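Local structure of cellulase (Xanthomonas axonopodis pv. citri, 5HOS) at residues 60-63 with 64-68; 166-169 with 170-173. The protein probably hydrolyses internal beta-1,4-glucosidic bonds of cellulose, as an endo-beta-1,4-glucanase of glycoside hydrolase family 5. All coordinates share one frame; numbering follows the deposited sequence.

Both interactions belong to the outer layer of one (beta/alpha)8 barrel, the fold of glycoside hydrolase family 5, whose eight parallel strands close into a ring. Interaction 1 comes first along the chain and takes in the C-terminal end of helix 57-65 and the turn after it, between strands 29-34 and 70-75. Interaction 2 follows within helix 165-181, near its start, between strands 152-155 and 188-191. These flanking strands place the two contacts in separate beta-alpha-beta units: residues 60-68 end helix 57-65 and lead into strand 70-75, while residues 166-173 form an early part of helix 165-181. Their centres are about 35 Å apart, on opposite sides of the chain's centre, and their nearest atoms about 23 Å.

Interaction 1 of 2, residues 60-63 with 64-68; sequences YAYF and AGKHM
Lys66 folds back over the Tyr62 ring one helical turn earlier. Lys66 CB lies 3.5 Å from Phe63 O. With chi1 at -62°, Lys66 CG stands beside its backbone N and anti to the carbonyl carbon, which places it over one ring face, 4.3 Å from the Tyr62 centroid, in a CH-pi contact offset toward the rim. Beyond the bends at chi2 and chi3, Lys66 CE passes CE1 of Tyr62 at 4.1 Å. NZ then forms a salt bridge with Asp326, whose carboxylate also accepts a hydrogen bond from Tyr62 OH, tying both side-chain ends to one group. The helix then ends in a Schellman motif: His67, with positive phi, is the C-prime residue, Met68 N bonds to Phe63 O at 3.1 Å, and His67 N bonds to Ala64 O at 2.8 Å. Met68 runs alongside Phe63, pointing the same way, and brings SD within 3.7 Å of Phe63 CD1, an oblique Met-aromatic contact. Phe63 and Met68 both pack on Val32 of strand 29-34, while Lys66 and His67 meet helix 330-341, so this helix end sits between the first barrel strand and the last helix.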
ATOM      1  N   TYR A  60       6.789 -14.520   6.305  1.00 18.28           N
ATOM      2  CA  TYR A  60       5.344 -14.640   6.102  1.00 18.83           C
ATOM      3  C   TYR A  60       4.732 -15.477   7.223  1.00 19.36           C
ATOM      4  O   TYR A  60       3.733 -15.082   7.818  1.00 21.17           O
ATOM      5  CB  TYR A  60       5.024 -15.241   4.730  1.00 19.99           C
ATOM      6  CG  TYR A  60       5.594 -14.447   3.573  1.00 19.01           C
ATOM      7  CD1 TYR A  60       6.891 -14.671   3.117  1.00 19.56           C
ATOM      8  CD2 TYR A  60       4.839 -13.470   2.926  1.00 19.52           C
ATOM      9  CE1 TYR A  60       7.417 -13.949   2.063  1.00 18.67           C
ATOM     10  CE2 TYR A  60       5.355 -12.745   1.868  1.00 18.07           C
ATOM     11  CZ  TYR A  60       6.652 -12.979   1.446  1.00 18.22           C
ATOM     12  OH  TYR A  60       7.186 -12.266   0.392  1.00 17.26           O
ATOM     13  N   ALA A  61       5.344 -16.620   7.524  1.00 19.47           N
ATOM     14  CA  ALA A  61       4.870 -17.487   8.608  1.00 22.05           C
ATOM     15  C   ALA A  61       4.790 -16.739   9.952  1.00 20.76           C
ATOM     16  O   ALA A  61       3.818 -16.890  10.674  1.00 20.79           O
ATOM     17  CB  ALA A  61       5.742 -18.725   8.732  1.00 24.31           C
ATOM     18  N   TYR A  62       5.786 -15.902  10.255  1.00 20.77           N
ATOM     19  CA  TYR A  62       5.756 -15.108  11.483  1.00 21.65           C
ATOM     20  C   TYR A  62       4.506 -14.225  11.570  1.00 21.70           C
ATOM     21  O   TYR A  62       3.785 -14.247  12.572  1.00 21.19           O
ATOM     22  CB  TYR A  62       7.013 -14.234  11.638  1.00 22.36           C
ATOM     23  CG  TYR A  62       6.877 -13.269  12.799  1.00 24.05           C
ATOM     24  CD1 TYR A  62       6.955 -13.719  14.116  1.00 26.47           C
ATOM     25  CD2 TYR A  62       6.606 -11.915  12.583  1.00 24.13           C
ATOM     26  CE1 TYR A  62       6.797 -12.847  15.186  1.00 27.16           C
ATOM     27  CE2 TYR A  62       6.448 -11.036  13.645  1.00 24.79           C
ATOM     28  CZ  TYR A  62       6.546 -11.502  14.945  1.00 26.30           C
ATOM     29  OH  TYR A  62       6.391 -10.622  15.995  1.00 27.30           O
ATOM     30  N   PHE A  63       4.249 -13.451  10.523  1.00 20.64           N
ATOM     31  CA  PHE A  63       3.123 -12.515  10.556  1.00 18.63           C
ATOM     32  C   PHE A  63       1.780 -13.228  10.502  1.00 17.93           C
ATOM     33  O   PHE A  63       0.835 -12.795  11.152  1.00 18.98           O
ATOM     34  CB  PHE A  63       3.285 -11.414   9.500  1.00 19.64           C
ATOM     35  CG  PHE A  63       4.377 -10.442   9.854  1.00 19.62           C
ATOM     36  CD1 PHE A  63       4.213  -9.571  10.936  1.00 20.03           C
ATOM     37  CD2 PHE A  63       5.579 -10.436   9.172  1.00 20.16           C
ATOM     38  CE1 PHE A  63       5.221  -8.688  11.308  1.00 19.89           C
ATOM     39  CE2 PHE A  63       6.593  -9.551   9.538  1.00 21.83           C
ATOM     40  CZ  PHE A  63       6.414  -8.683  10.609  1.00 21.74           C
ATOM     41  N   ALA A  64       1.721 -14.354   9.793  1.00 18.56           N
ATOM     42  CA  ALA A  64       0.529 -15.217   9.826  1.00 20.33           C
ATOM     43  C   ALA A  64       0.276 -15.751  11.233  1.00 22.70           C
ATOM     44  O   ALA A  64      -0.874 -15.787  11.685  1.00 23.11           O
ATOM     45  CB  ALA A  64       0.659 -16.373   8.839  1.00 22.08           C
ATOM     46  N   GLY A  65       1.347 -16.129  11.936  1.00 22.23           N
ATOM     47  CA  GLY A  65       1.241 -16.579  13.332  1.00 24.62           C
ATOM     48  C   GLY A  65       0.703 -15.493  14.261  1.00 26.15           C
ATOM     49  O   GLY A  65       0.084 -15.793  15.279  1.00 26.75           O
ATOM     50  N   LYS A  66       0.933 -14.229  13.897  1.00 26.34           N
ATOM     51  CA  LYS A  66       0.341 -13.077  14.593  1.00 25.67           C
ATOM     52  C   LYS A  66      -1.040 -12.679  14.056  1.00 25.12           C
ATOM     53  O   LYS A  66      -1.520 -11.581  14.345  1.00 27.44           O
ATOM     54  CB  LYS A  66       1.301 -11.883  14.531  1.00 26.27           C
ATOM     55  CG  LYS A  66       2.632 -12.130  15.221  1.00 28.07           C
ATOM     56  CD  LYS A  66       2.485 -12.152  16.739  1.00 31.80           C
ATOM     57  CE  LYS A  66       3.393 -13.174  17.385  1.00 34.41           C
ATOM     58  NZ  LYS A  66       3.134 -13.210  18.850  1.00 38.67           N
ATOM     59  N   HIS A  67      -1.670 -13.579  13.295  1.00 25.00           N
ATOM     60  CA  HIS A  67      -3.051 -13.449  12.803  1.00 25.68           C
ATOM     61  C   HIS A  67      -3.247 -12.424  11.683  1.00 22.99           C
ATOM     62  O   HIS A  67      -4.380 -12.036  11.401  1.00 24.41           O
ATOM     63  CB  HIS A  67      -4.029 -13.206  13.956  1.00 28.41           C
ATOM     64  CG  HIS A  67      -3.778 -14.086  15.132  1.00 32.74           C
ATOM     65  ND1 HIS A  67      -3.989 -15.446  15.097  1.00 36.62           N
ATOM     66  CD2 HIS A  67      -3.277 -13.812  16.357  1.00 36.59           C
ATOM     67  CE1 HIS A  67      -3.657 -15.970  16.260  1.00 37.79           C
ATOM     68  NE2 HIS A  67      -3.220 -15.000  17.043  1.00 40.52           N
ATOM     69  N   MET A  68      -2.159 -12.019  11.027  1.00 22.17           N
ATOM     70  CA  MET A  68      -2.252 -11.168   9.840  1.00 19.95           C
ATOM     71  C   MET A  68      -2.459 -12.056   8.636  1.00 20.19           C
ATOM     72  O   MET A  68      -1.909 -13.156   8.578  1.00 20.29           O
ATOM     73  CB  MET A  68      -0.982 -10.339   9.663  1.00 20.39           C
ATOM     74  CG  MET A  68      -0.931  -9.184  10.625  1.00 21.58           C
ATOM     75  SD  MET A  68       0.672  -8.398  10.676  1.00 25.17           S
ATOM     76  CE  MET A  68       0.303  -7.042  11.794  1.00 26.12           C
TER

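Interaction 2 of 2, residues 166-169 with 170-173; sequences QAWA and TAAQ
Trp168 packs against the methyl groups of Ala171 and Ala172 on the following turn of helix 165-181. Ala172 CB sits 3.7 Å above the indole plane of Trp168, displaced toward the rim and 3.9 Å from Trp168 CE2, an off-centre CH-pi contact. Ala171 CB approaches CE3 of Trp168 at 4.1 Å. With Trp168 CG anti to its N (chi1 170°), the indole lies along the helix toward Ala171 and Ala172. Trp168 O accepts the N-H of Ala172, N to O 2.8 Å, with an N-H...O angle of 170°, a straight bond that keeps Ala172 where its methyl lies against the indole. One turn before Thr170, Gln166 O accepts two bonds from it: Thr170 N and the hydroxyl OG1, each at 3.2 Å, reach it from opposite faces of the carbonyl plane, with OG1 as donor. Thr170 chi1 of -59° puts OG1 beside its own backbone N, within range of that carbonyl.

Farther out, Trp168 NE1 bonds to Pro191 O at the end of strand 188-191, and the indole also touches Met157, Pro160 and Ala193. Ala169 and Gln166 lean on helix 210-213, while Gln173 NE2 bonds to Arg218 O. The Trp168-Pro191 bond ties an early turn of helix 165-181 to strand 188-191, the following strand of this beta-alpha-beta unit of the (beta/alpha)8 barrel.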
ATOM      1  N   GLN A 166      -6.708  15.522 -10.482  1.00 14.76           N
ATOM      2  CA  GLN A 166      -7.540  15.216 -11.659  1.00 21.30           C
ATOM      3  C   GLN A 166      -6.743  14.470 -12.748  1.00 21.77           C
ATOM      4  O   GLN A 166      -7.248  13.520 -13.356  1.00 20.53           O
ATOM      5  CB  GLN A 166      -8.191  16.491 -12.222  1.00 26.55           C
ATOM      6  CG  GLN A 166      -9.458  16.224 -13.024  1.00 31.31           C
ATOM      7  CD  GLN A 166     -10.589  15.584 -12.202  1.00 34.90           C
ATOM      8  OE1 GLN A 166     -11.099  16.170 -11.228  1.00 35.40           O
ATOM      9  NE2 GLN A 166     -10.986  14.381 -12.592  1.00 34.54           N
ATOM     10  N   ALA A 167      -5.501  14.892 -12.983  1.00 21.07           N
ATOM     11  CA  ALA A 167      -4.630  14.222 -13.951  1.00 20.65           C
ATOM     12  C   ALA A 167      -4.288  12.821 -13.474  1.00 19.14           C
ATOM     13  O   ALA A 167      -4.222  11.889 -14.279  1.00 19.23           O
ATOM     14  CB  ALA A 167      -3.351  15.010 -14.177  1.00 20.79           C
ATOM     15  N   TRP A 168      -4.060  12.678 -12.167  1.00 18.38           N
ATOM     16  CA  TRP A 168      -3.806  11.361 -11.597  1.00 17.15           C
ATOM     17  C   TRP A 168      -5.023  10.440 -11.771  1.00 16.52           C
ATOM     18  O   TRP A 168      -4.866   9.301 -12.190  1.00 16.83           O
ATOM     19  CB  TRP A 168      -3.396  11.419 -10.123  1.00 17.61           C
ATOM     20  CG  TRP A 168      -3.406  10.042  -9.567  1.00 16.17           C
ATOM     21  CD1 TRP A 168      -4.277   9.538  -8.659  1.00 16.03           C
ATOM     22  CD2 TRP A 168      -2.589   8.944  -9.995  1.00 16.75           C
ATOM     23  NE1 TRP A 168      -4.029   8.210  -8.454  1.00 15.73           N
ATOM     24  CE2 TRP A 168      -3.004   7.814  -9.267  1.00 16.26           C
ATOM     25  CE3 TRP A 168      -1.543   8.808 -10.921  1.00 16.66           C
ATOM     26  CZ2 TRP A 168      -2.403   6.562  -9.424  1.00 16.75           C
ATOM     27  CZ3 TRP A 168      -0.941   7.569 -11.071  1.00 16.38           C
ATOM     28  CH2 TRP A 168      -1.373   6.462 -10.328  1.00 17.20           C
ATOM     29  N   ALA A 169      -6.214  10.930 -11.453  1.00 16.21           N
ATOM     30  CA  ALA A 169      -7.434  10.121 -11.611  1.00 17.02           C
ATOM     31  C   ALA A 169      -7.604   9.605 -13.036  1.00 17.54           C
ATOM     32  O   ALA A 169      -8.035   8.482 -13.223  1.00 17.52           O
ATOM     33  CB  ALA A 169      -8.670  10.896 -11.186  1.00 18.50           C
ATOM     34  N   THR A 170      -7.271  10.430 -14.032  1.00 17.88           N
ATOM     35  CA  THR A 170      -7.325  10.014 -15.439  1.00 19.58           C
ATOM     36  C   THR A 170      -6.336   8.879 -15.741  1.00 18.38           C
ATOM     37  O   THR A 170      -6.706   7.901 -16.383  1.00 19.67           O
ATOM     38  CB  THR A 170      -7.072  11.216 -16.367  1.00 21.94           C
ATOM     39  OG1 THR A 170      -8.072  12.201 -16.102  1.00 21.33           O
ATOM     40  CG2 THR A 170      -7.118  10.813 -17.851  1.00 23.84           C
ATOM     41  N   ALA A 171      -5.097   9.011 -15.248  1.00 17.48           N
ATOM     42  CA  ALA A 171      -4.100   7.955 -15.369  1.00 16.73           C
ATOM     43  C   ALA A 171      -4.533   6.669 -14.645  1.00 17.17           C
ATOM     44  O   ALA A 171      -4.431   5.575 -15.204  1.00 18.07           O
ATOM     45  CB  ALA A 171      -2.756   8.434 -14.827  1.00 16.49           C
ATOM     46  N   ALA A 172      -5.016   6.808 -13.410  1.00 17.08           N
ATOM     47  CA  ALA A 172      -5.474   5.657 -12.628  1.00 15.57           C
ATOM     48  C   ALA A 172      -6.601   4.942 -13.360  1.00 14.67           C
ATOM     49  O   ALA A 172      -6.603   3.720 -13.470  1.00 17.26           O
ATOM     50  CB  ALA A 172      -5.934   6.086 -11.245  1.00 16.98           C
ATOM     51  N   GLN A 173      -7.538   5.721 -13.876  1.00 12.57           N
ATOM     52  CA  GLN A 173      -8.671   5.142 -14.618  1.00 16.08           C
ATOM     53  C   GLN A 173      -8.204   4.358 -15.835  1.00 15.91           C
ATOM     54  O   GLN A 173      -8.725   3.277 -16.123  1.00 15.94           O
ATOM     55  CB  GLN A 173      -9.641   6.236 -15.053  1.00 16.31           C
ATOM     56  CG  GLN A 173     -10.931   5.721 -15.671  1.00 17.36           C
ATOM     57  CD  GLN A 173     -11.738   4.927 -14.677  1.00 18.31           C
ATOM     58  OE1 GLN A 173     -12.361   5.497 -13.786  1.00 19.18           O
ATOM     59  NE2 GLN A 173     -11.719   3.603 -14.805  1.00 20.15           N
TER